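Local coordinates for 4-hydroxybutyrate CoA-transferase (Porphyromonas gingivalis, PDB 3EH7), which probably transfers coenzyme A between acyl groups, as a putative 4-hydroxybutyrate CoA-transferase of the acetyl-CoA hydrolase/transferase family, at residues A[234-239]-A[256-262]; A[249-253]-A[279-283]. All coordinates share one frame; numbering follows the deposited sequence.

Overall arrangement
Both contacts lie beside the adjacent parallel strands 238-240 and 269-271 of the mixed sheet, and helix 246-253 lies in the connection between them. Contact 1 ties the lead-in to strand 238-240 to the loop that follows this helix; contact 2 ties the helix itself to helix 278-284, further along. The two meet where Leu251 O probably accepts hydrogen bonds from the backbone nitrogens of Val256 and Ile257; their centres are 15 Å apart. Each is partly buried, with an apolar inner side and a polar outer one. Contact 1 relies largely on backbone bonds, whereas contact 2 is made by side chains: valines, a phenylalanine and one salt bridge.

Contact 1 (A[234-239]-A[256-262]); sequences KKDLGI and VITGKKK
Leu237 O receives two successive backbone N-H groups from the facing loop: a bond from Gly259 N at 3.0 Å and a weaker, more bent one from Thr258 N at 2.9 Å. Leu237 N gives a bond to Val256 O, which makes a single beta bridge between Leu237 and Ile257 just before strand 238-240. On the outer side, Thr258 OG1 donates to Asp236 OD1 at 2.6 Å, the carboxylate oxygen accepting through its anti lone pair. With chi1 at 63°, OG1 sits between its own backbone N and carbonyl carbon, and from there it also accepts from Lys260 N, closing an ST turn. A water next to this turn donates to Asp236 O and accepts from Lys261 N.

On the inner side, Leu237 and Val256 lie alongside each other, CD1 to CG1 at 3.8 Å, and Ile257 CG2 rests on Ile239 CG1 at 3.8 Å. Helix 246-253 adds Leu251 to the Val256 and Ile257 side of this cluster. Lys262 runs past the CA of Gly238 and brings NZ to Ile239 O at 3.2 Å, above the carbonyl plane; NZ also bonds to the carbonyls of His265 and Lys268. Lys260 NZ is 5.0 Å from Asp236 OD1 and Lys261 NZ 5.5 Å from Asp236 OD2, without contact, which would probably help stabilise the carboxylate's negative charge.

Contact 2 (A[249-253]-A[279-283]); sequences VELVR and DVYHF
The axes of helix segments 249-253 and 279-283 pass 11.7 Å apart at an angle of 52°, and the nearest CA atoms, those of Val249 and Val280, are still 7.0 Å from each other, so side chains bridge the gap. Phe283 reaches in from its helix, its CG anti to the backbone N, and lays its ring beneath Val249. The CG1 methyl of Val249 sits over the ring centre, 3.7 Å from the centroid, in a CH-pi contact. Its other methyl, CG2, meets both Phe283 CD2 and Val280 CG2, while Val252 CG1 approaches Phe283 CZ at 4.0 Å.

Both helices belong to beta-alpha-beta connections of a Rossmann-like alpha/beta sheet, consistent with the family's clan: helix 246-253 lies in the connection from strand 238-240 to its parallel neighbour 269-271, and helix 278-284 in that from 269-271 to 290-292. Met269 of the shared strand touches both Val252 and Phe283, joining the helix pair to the sheet.

Towards the outside, Arg253 stretches across, extended from CG to NE, and grips Asp279 end-on in a salt bridge. Arg253 NH2 bonds to Asp279 OD2 at 2.6 Å and Arg253 NH1 to Asp279 OD1 at 3.1 Å, both on the syn side of the carboxylate, with the two flat groups 22° apart. The paired bonds fix the rotation of the guanidinium, which stands nearly upright to the Phe283 ring, their planes 80° apart. Val249 CG1 also lies against one guanidinium face, offset toward the rim, and Arg253 NH1 passes 3.6 Å from Phe283 CB.

Contact 1 (A[234-239]-A[256-262])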
ATOM      1  N   LYS A 234     -26.485  14.386 -10.285  1.00 24.67           N
ATOM      2  CA  LYS A 234     -26.326  13.137  -9.561  1.00 24.46           C
ATOM      3  C   LYS A 234     -27.256  13.123  -8.362  1.00 24.28           C
ATOM      4  O   LYS A 234     -27.695  14.175  -7.884  1.00 23.86           O
ATOM      5  CB  LYS A 234     -24.858  12.928  -9.150  1.00 24.03           C
ATOM      6  CG  LYS A 234     -23.899  12.700 -10.344  1.00 25.20           C
ATOM      7  CD  LYS A 234     -24.118  11.292 -10.923  1.00 25.35           C
ATOM      8  CE  LYS A 234     -24.014  11.231 -12.419  1.00 25.27           C
ATOM      9  NZ  LYS A 234     -22.625  11.337 -12.857  1.00 21.34           N
ATOM     10  N   LYS A 235     -27.526  11.920  -7.866  1.00 24.68           N
ATOM     11  CA  LYS A 235     -28.448  11.699  -6.750  1.00 24.94           C
ATOM     12  C   LYS A 235     -27.792  11.026  -5.547  1.00 24.50           C
ATOM     13  O   LYS A 235     -27.071  10.038  -5.712  1.00 24.83           O
ATOM     14  CB  LYS A 235     -29.579  10.792  -7.213  1.00 25.27           C
ATOM     15  CG  LYS A 235     -30.334  11.284  -8.448  1.00 27.55           C
ATOM     16  CD  LYS A 235     -30.993  12.657  -8.260  1.00 28.47           C
ATOM     17  CE  LYS A 235     -31.651  13.080  -9.568  1.00 30.65           C
ATOM     18  NZ  LYS A 235     -32.018  14.507  -9.564  1.00 30.57           N
ATOM     19  N   ASP A 236     -28.100  11.537  -4.353  1.00 23.26           N
ATOM     20  CA  ASP A 236     -27.637  10.977  -3.069  1.00 23.31           C
ATOM     21  C   ASP A 236     -26.172  10.550  -2.991  1.00 22.13           C
ATOM     22  O   ASP A 236     -25.855   9.460  -2.534  1.00 22.98           O
ATOM     23  CB  ASP A 236     -28.530   9.811  -2.633  1.00 23.48           C
ATOM     24  CG  ASP A 236     -29.949  10.246  -2.371  1.00 24.94           C
ATOM     25  OD1 ASP A 236     -30.174  11.138  -1.510  1.00 23.87           O
ATOM     26  OD2 ASP A 236     -30.831   9.706  -3.063  1.00 28.58           O
ATOM     27  N   LEU A 237     -25.289  11.449  -3.381  1.00 20.78           N
ATOM     28  CA  LEU A 237     -23.866  11.269  -3.149  1.00 20.17           C
ATOM     29  C   LEU A 237     -23.585  11.502  -1.681  1.00 19.58           C
ATOM     30  O   LEU A 237     -24.357  12.169  -1.002  1.00 18.97           O
ATOM     31  CB  LEU A 237     -23.057  12.230  -4.029  1.00 19.55           C
ATOM     32  CG  LEU A 237     -23.355  12.153  -5.545  1.00 18.79           C
ATOM     33  CD1 LEU A 237     -22.449  13.102  -6.316  1.00 16.21           C
ATOM     34  CD2 LEU A 237     -23.173  10.734  -6.058  1.00 18.86           C
ATOM     35  N   GLY A 238     -22.504  10.896  -1.194  1.00 19.86           N
ATOM     36  CA  GLY A 238     -22.053  11.057   0.184  1.00 19.75           C
ATOM     37  C   GLY A 238     -20.612  11.492   0.247  1.00 19.76           C
ATOM     38  O   GLY A 238     -19.886  11.443  -0.761  1.00 20.20           O
ATOM     39  N   ILE A 239     -20.180  11.925   1.426  1.00 19.64           N
ATOM     40  CA  ILE A 239     -18.810  12.377   1.632  1.00 19.32           C
ATOM     41  C   ILE A 239     -18.070  11.586   2.737  1.00 19.37           C
ATOM     42  O   ILE A 239     -18.510  11.514   3.889  1.00 19.31           O
ATOM     43  CB  ILE A 239     -18.777  13.880   1.986  1.00 19.89           C
ATOM     44  CG1 ILE A 239     -19.217  14.732   0.783  1.00 19.72           C
ATOM     45  CG2 ILE A 239     -17.389  14.296   2.490  1.00 17.24           C
ATOM     46  CD1 ILE A 239     -18.246  14.697  -0.386  1.00 19.76           C
ATOM     47  N   VAL A 256     -27.757  17.489  -3.870  1.00 24.38           N
ATOM     48  CA  VAL A 256     -27.098  16.352  -4.521  1.00 23.35           C
ATOM     49  C   VAL A 256     -26.379  15.458  -3.482  1.00 22.74           C
ATOM     50  O   VAL A 256     -26.500  14.240  -3.516  1.00 21.47           O
ATOM     51  CB  VAL A 256     -26.161  16.816  -5.660  1.00 23.39           C
ATOM     52  CG1 VAL A 256     -25.323  15.651  -6.214  1.00 23.30           C
ATOM     53  CG2 VAL A 256     -26.992  17.472  -6.777  1.00 22.48           C
ATOM     54  N   ILE A 257     -25.638  16.082  -2.571  1.00 22.45           N
ATOM     55  CA  ILE A 257     -24.879  15.347  -1.568  1.00 22.89           C
ATOM     56  C   ILE A 257     -25.729  15.270  -0.323  1.00 22.79           C
ATOM     57  O   ILE A 257     -25.880  16.275   0.357  1.00 24.11           O
ATOM     58  CB  ILE A 257     -23.544  16.024  -1.216  1.00 22.64           C
ATOM     59  CG1 ILE A 257     -22.596  15.959  -2.428  1.00 22.83           C
ATOM     60  CG2 ILE A 257     -22.879  15.302   0.006  1.00 20.58           C
ATOM     61  CD1 ILE A 257     -21.274  16.775  -2.264  1.00 21.41           C
ATOM     62  N   THR A 258     -26.343  14.112  -0.096  1.00 22.27           N
ATOM     63  CA  THR A 258     -27.236  13.877   1.039  1.00 22.07           C
ATOM     64  C   THR A 258     -26.641  12.935   2.101  1.00 22.25           C
ATOM     65  O   THR A 258     -27.103  12.881   3.241  1.00 21.86           O
ATOM     66  CB  THR A 258     -28.554  13.233   0.560  1.00 22.58           C
ATOM     67  OG1 THR A 258     -28.263  11.957  -0.016  1.00 21.91           O
ATOM     68  CG2 THR A 258     -29.284  14.125  -0.473  1.00 21.40           C
ATOM     69  N   GLY A 259     -25.649  12.150   1.700  1.00 22.72           N
ATOM     70  CA  GLY A 259     -25.159  11.060   2.527  1.00 23.04           C
ATOM     71  C   GLY A 259     -26.148   9.932   2.731  1.00 23.08           C
ATOM     72  O   GLY A 259     -25.934   9.080   3.589  1.00 22.61           O
ATOM     73  N   LYS A 260     -27.240   9.919   1.980  1.00 24.47           N
ATOM     74  CA  LYS A 260     -28.357   9.054   2.325  1.00 25.23           C
ATOM     75  C   LYS A 260     -28.114   7.605   1.929  1.00 25.14           C
ATOM     76  O   LYS A 260     -28.717   6.708   2.512  1.00 25.25           O
ATOM     77  CB  LYS A 260     -29.703   9.601   1.805  1.00 26.63           C
ATOM     78  CG  LYS A 260     -30.347  10.625   2.796  1.00 29.48           C
ATOM     79  CD  LYS A 260     -31.820  10.940   2.472  1.00 36.02           C
ATOM     80  CE  LYS A 260     -32.024  12.319   1.796  1.00 39.00           C
ATOM     81  NZ  LYS A 260     -31.662  13.494   2.667  1.00 40.97           N
ATOM     82  N   LYS A 261     -27.207   7.359   0.979  1.00 24.58           N
ATOM     83  CA  LYS A 261     -26.905   5.992   0.571  1.00 23.80           C
ATOM     84  C   LYS A 261     -25.590   5.478   1.156  1.00 23.21           C
ATOM     85  O   LYS A 261     -25.079   4.458   0.689  1.00 21.79           O
ATOM     86  CB  LYS A 261     -26.837   5.896  -0.948  1.00 23.68           C
ATOM     87  CG  LYS A 261     -28.141   6.217  -1.632  1.00 25.89           C
ATOM     88  CD  LYS A 261     -29.128   5.119  -1.467  1.00 27.92           C
ATOM     89  CE  LYS A 261     -30.420   5.414  -2.217  1.00 29.91           C
ATOM     90  NZ  LYS A 261     -31.374   4.332  -1.904  1.00 31.84           N
ATOM     91  N   LYS A 262     -25.042   6.188   2.142  1.00 22.87           N
ATOM     92  CA  LYS A 262     -23.750   5.825   2.714  1.00 22.61           C
ATOM     93  C   LYS A 262     -23.931   4.640   3.641  1.00 22.49           C
ATOM     94  O   LYS A 262     -24.917   4.563   4.340  1.00 22.16           O
ATOM     95  CB  LYS A 262     -23.175   6.963   3.540  1.00 22.60           C
ATOM     96  CG  LYS A 262     -22.634   8.110   2.746  1.00 22.87           C
ATOM     97  CD  LYS A 262     -22.128   9.219   3.693  1.00 21.64           C
ATOM     98  CE  LYS A 262     -20.721   8.956   4.239  1.00 20.49           C
ATOM     99  NZ  LYS A 262     -20.472   9.663   5.548  1.00 18.82           N
TER
HETATM  100  O   HOH W   1     -25.014   8.844   0.036  1.00 16.60           O

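Contact 2 (A[249-253]-A[279-283])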
ATOM      1  N   VAL A 249     -19.910  21.875  -0.250  1.00 21.79           N
ATOM      2  CA  VAL A 249     -21.025  22.512   0.467  1.00 22.26           C
ATOM      3  C   VAL A 249     -22.101  22.997  -0.499  1.00 22.97           C
ATOM      4  O   VAL A 249     -23.297  22.960  -0.186  1.00 22.92           O
ATOM      5  CB  VAL A 249     -20.551  23.689   1.332  1.00 22.43           C
ATOM      6  CG1 VAL A 249     -21.757  24.473   1.884  1.00 23.58           C
ATOM      7  CG2 VAL A 249     -19.633  23.225   2.462  1.00 21.88           C
ATOM      8  N   GLU A 250     -21.680  23.463  -1.672  1.00 23.82           N
ATOM      9  CA  GLU A 250     -22.631  23.931  -2.702  1.00 25.13           C
ATOM     10  C   GLU A 250     -23.513  22.776  -3.152  1.00 25.42           C
ATOM     11  O   GLU A 250     -24.710  22.944  -3.335  1.00 25.02           O
ATOM     12  CB  GLU A 250     -21.902  24.547  -3.908  1.00 25.00           C
ATOM     13  CG  GLU A 250     -22.848  24.965  -5.034  1.00 28.89           C
ATOM     14  CD  GLU A 250     -22.122  25.412  -6.309  1.00 32.14           C
ATOM     15  OE1 GLU A 250     -20.874  25.252  -6.422  1.00 34.71           O
ATOM     16  OE2 GLU A 250     -22.822  25.912  -7.208  1.00 35.74           O
ATOM     17  N   LEU A 251     -22.930  21.587  -3.301  1.00 26.28           N
ATOM     18  CA  LEU A 251     -23.738  20.428  -3.673  1.00 26.64           C
ATOM     19  C   LEU A 251     -24.577  19.901  -2.519  1.00 27.02           C
ATOM     20  O   LEU A 251     -25.578  19.228  -2.751  1.00 27.41           O
ATOM     21  CB  LEU A 251     -22.883  19.316  -4.276  1.00 27.16           C
ATOM     22  CG  LEU A 251     -22.473  19.470  -5.738  1.00 27.56           C
ATOM     23  CD1 LEU A 251     -21.434  18.428  -6.078  1.00 28.76           C
ATOM     24  CD2 LEU A 251     -23.646  19.334  -6.658  1.00 27.85           C
ATOM     25  N   VAL A 252     -24.200  20.185  -1.276  1.00 27.50           N
ATOM     26  CA  VAL A 252     -25.079  19.840  -0.172  1.00 27.93           C
ATOM     27  C   VAL A 252     -26.292  20.757  -0.226  1.00 29.44           C
ATOM     28  O   VAL A 252     -27.426  20.295  -0.207  1.00 29.40           O
ATOM     29  CB  VAL A 252     -24.417  19.982   1.200  1.00 28.61           C
ATOM     30  CG1 VAL A 252     -25.493  19.851   2.312  1.00 29.23           C
ATOM     31  CG2 VAL A 252     -23.281  18.940   1.372  1.00 24.52           C
ATOM     32  N   ARG A 253     -26.041  22.059  -0.337  1.00 30.13           N
ATOM     33  CA  ARG A 253     -27.120  23.038  -0.318  1.00 30.55           C
ATOM     34  C   ARG A 253     -28.077  22.796  -1.466  1.00 30.44           C
ATOM     35  O   ARG A 253     -29.264  23.024  -1.335  1.00 30.82           O
ATOM     36  CB  ARG A 253     -26.561  24.458  -0.356  1.00 30.83           C
ATOM     37  CG  ARG A 253     -25.933  24.858   0.953  1.00 31.10           C
ATOM     38  CD  ARG A 253     -25.252  26.197   0.849  1.00 31.44           C
ATOM     39  NE  ARG A 253     -24.903  26.744   2.159  1.00 32.00           N
ATOM     40  CZ  ARG A 253     -23.891  27.587   2.388  1.00 34.02           C
ATOM     41  NH1 ARG A 253     -23.667  28.041   3.612  1.00 34.08           N
ATOM     42  NH2 ARG A 253     -23.090  27.988   1.402  1.00 35.10           N
ATOM     43  N   ASP A 279     -17.728  31.440   4.194  1.00 31.53           N
ATOM     44  CA  ASP A 279     -19.014  30.779   4.079  1.00 31.73           C
ATOM     45  C   ASP A 279     -18.975  29.331   4.538  1.00 30.98           C
ATOM     46  O   ASP A 279     -19.893  28.885   5.223  1.00 31.10           O
ATOM     47  CB  ASP A 279     -19.507  30.833   2.638  1.00 32.39           C
ATOM     48  CG  ASP A 279     -20.892  30.269   2.478  1.00 33.90           C
ATOM     49  OD1 ASP A 279     -21.733  30.397   3.394  1.00 38.00           O
ATOM     50  OD2 ASP A 279     -21.148  29.682   1.417  1.00 37.26           O
ATOM     51  N   VAL A 280     -17.937  28.583   4.154  1.00 30.18           N
ATOM     52  CA  VAL A 280     -17.818  27.179   4.590  1.00 29.17           C
ATOM     53  C   VAL A 280     -17.733  27.084   6.113  1.00 28.57           C
ATOM     54  O   VAL A 280     -18.380  26.219   6.730  1.00 28.39           O
ATOM     55  CB  VAL A 280     -16.598  26.470   3.959  1.00 29.63           C
ATOM     56  CG1 VAL A 280     -16.239  25.204   4.724  1.00 29.33           C
ATOM     57  CG2 VAL A 280     -16.893  26.147   2.514  1.00 28.73           C
ATOM     58  N   TYR A 281     -16.945  27.983   6.701  1.00 27.24           N
ATOM     59  CA  TYR A 281     -16.734  28.007   8.119  1.00 27.07           C
ATOM     60  C   TYR A 281     -18.015  28.348   8.900  1.00 27.82           C
ATOM     61  O   TYR A 281     -18.194  27.838   9.997  1.00 28.01           O
ATOM     62  CB  TYR A 281     -15.601  28.970   8.467  1.00 26.45           C
ATOM     63  CG  TYR A 281     -14.293  28.664   7.752  1.00 24.56           C
ATOM     64  CD1 TYR A 281     -13.904  27.354   7.489  1.00 23.35           C
ATOM     65  CD2 TYR A 281     -13.450  29.686   7.350  1.00 24.54           C
ATOM     66  CE1 TYR A 281     -12.698  27.077   6.828  1.00 25.40           C
ATOM     67  CE2 TYR A 281     -12.261  29.424   6.701  1.00 23.87           C
ATOM     68  CZ  TYR A 281     -11.889  28.115   6.442  1.00 24.82           C
ATOM     69  OH  TYR A 281     -10.707  27.845   5.806  1.00 23.76           O
ATOM     70  N   HIS A 282     -18.894  29.183   8.332  1.00 27.94           N
ATOM     71  CA  HIS A 282     -20.226  29.430   8.915  1.00 28.71           C
ATOM     72  C   HIS A 282     -21.148  28.206   8.753  1.00 27.73           C
ATOM     73  O   HIS A 282     -21.806  27.806   9.691  1.00 27.38           O
ATOM     74  CB  HIS A 282     -20.883  30.684   8.307  1.00 29.28           C
ATOM     75  CG  HIS A 282     -22.287  30.923   8.781  1.00 32.91           C
ATOM     76  ND1 HIS A 282     -23.390  30.728   7.973  1.00 37.05           N
ATOM     77  CD2 HIS A 282     -22.772  31.310   9.989  1.00 36.43           C
ATOM     78  CE1 HIS A 282     -24.490  31.016   8.649  1.00 37.03           C
ATOM     79  NE2 HIS A 282     -24.144  31.364   9.878  1.00 37.76           N
ATOM     80  N   PHE A 283     -21.166  27.603   7.570  1.00 26.88           N
ATOM     81  CA  PHE A 283     -21.996  26.425   7.323  1.00 26.65           C
ATOM     82  C   PHE A 283     -21.695  25.237   8.281  1.00 27.18           C
ATOM     83  O   PHE A 283     -22.613  24.517   8.692  1.00 27.00           O
ATOM     84  CB  PHE A 283     -21.840  25.995   5.866  1.00 26.73           C
ATOM     85  CG  PHE A 283     -22.458  24.676   5.548  1.00 25.56           C
ATOM     86  CD1 PHE A 283     -23.803  24.584   5.276  1.00 25.27           C
ATOM     87  CD2 PHE A 283     -21.680  23.524   5.509  1.00 27.41           C
ATOM     88  CE1 PHE A 283     -24.384  23.377   4.981  1.00 24.23           C
ATOM     89  CE2 PHE A 283     -22.252  22.293   5.211  1.00 25.84           C
ATOM     90  CZ  PHE A 283     -23.624  22.233   4.936  1.00 24.38           C
TER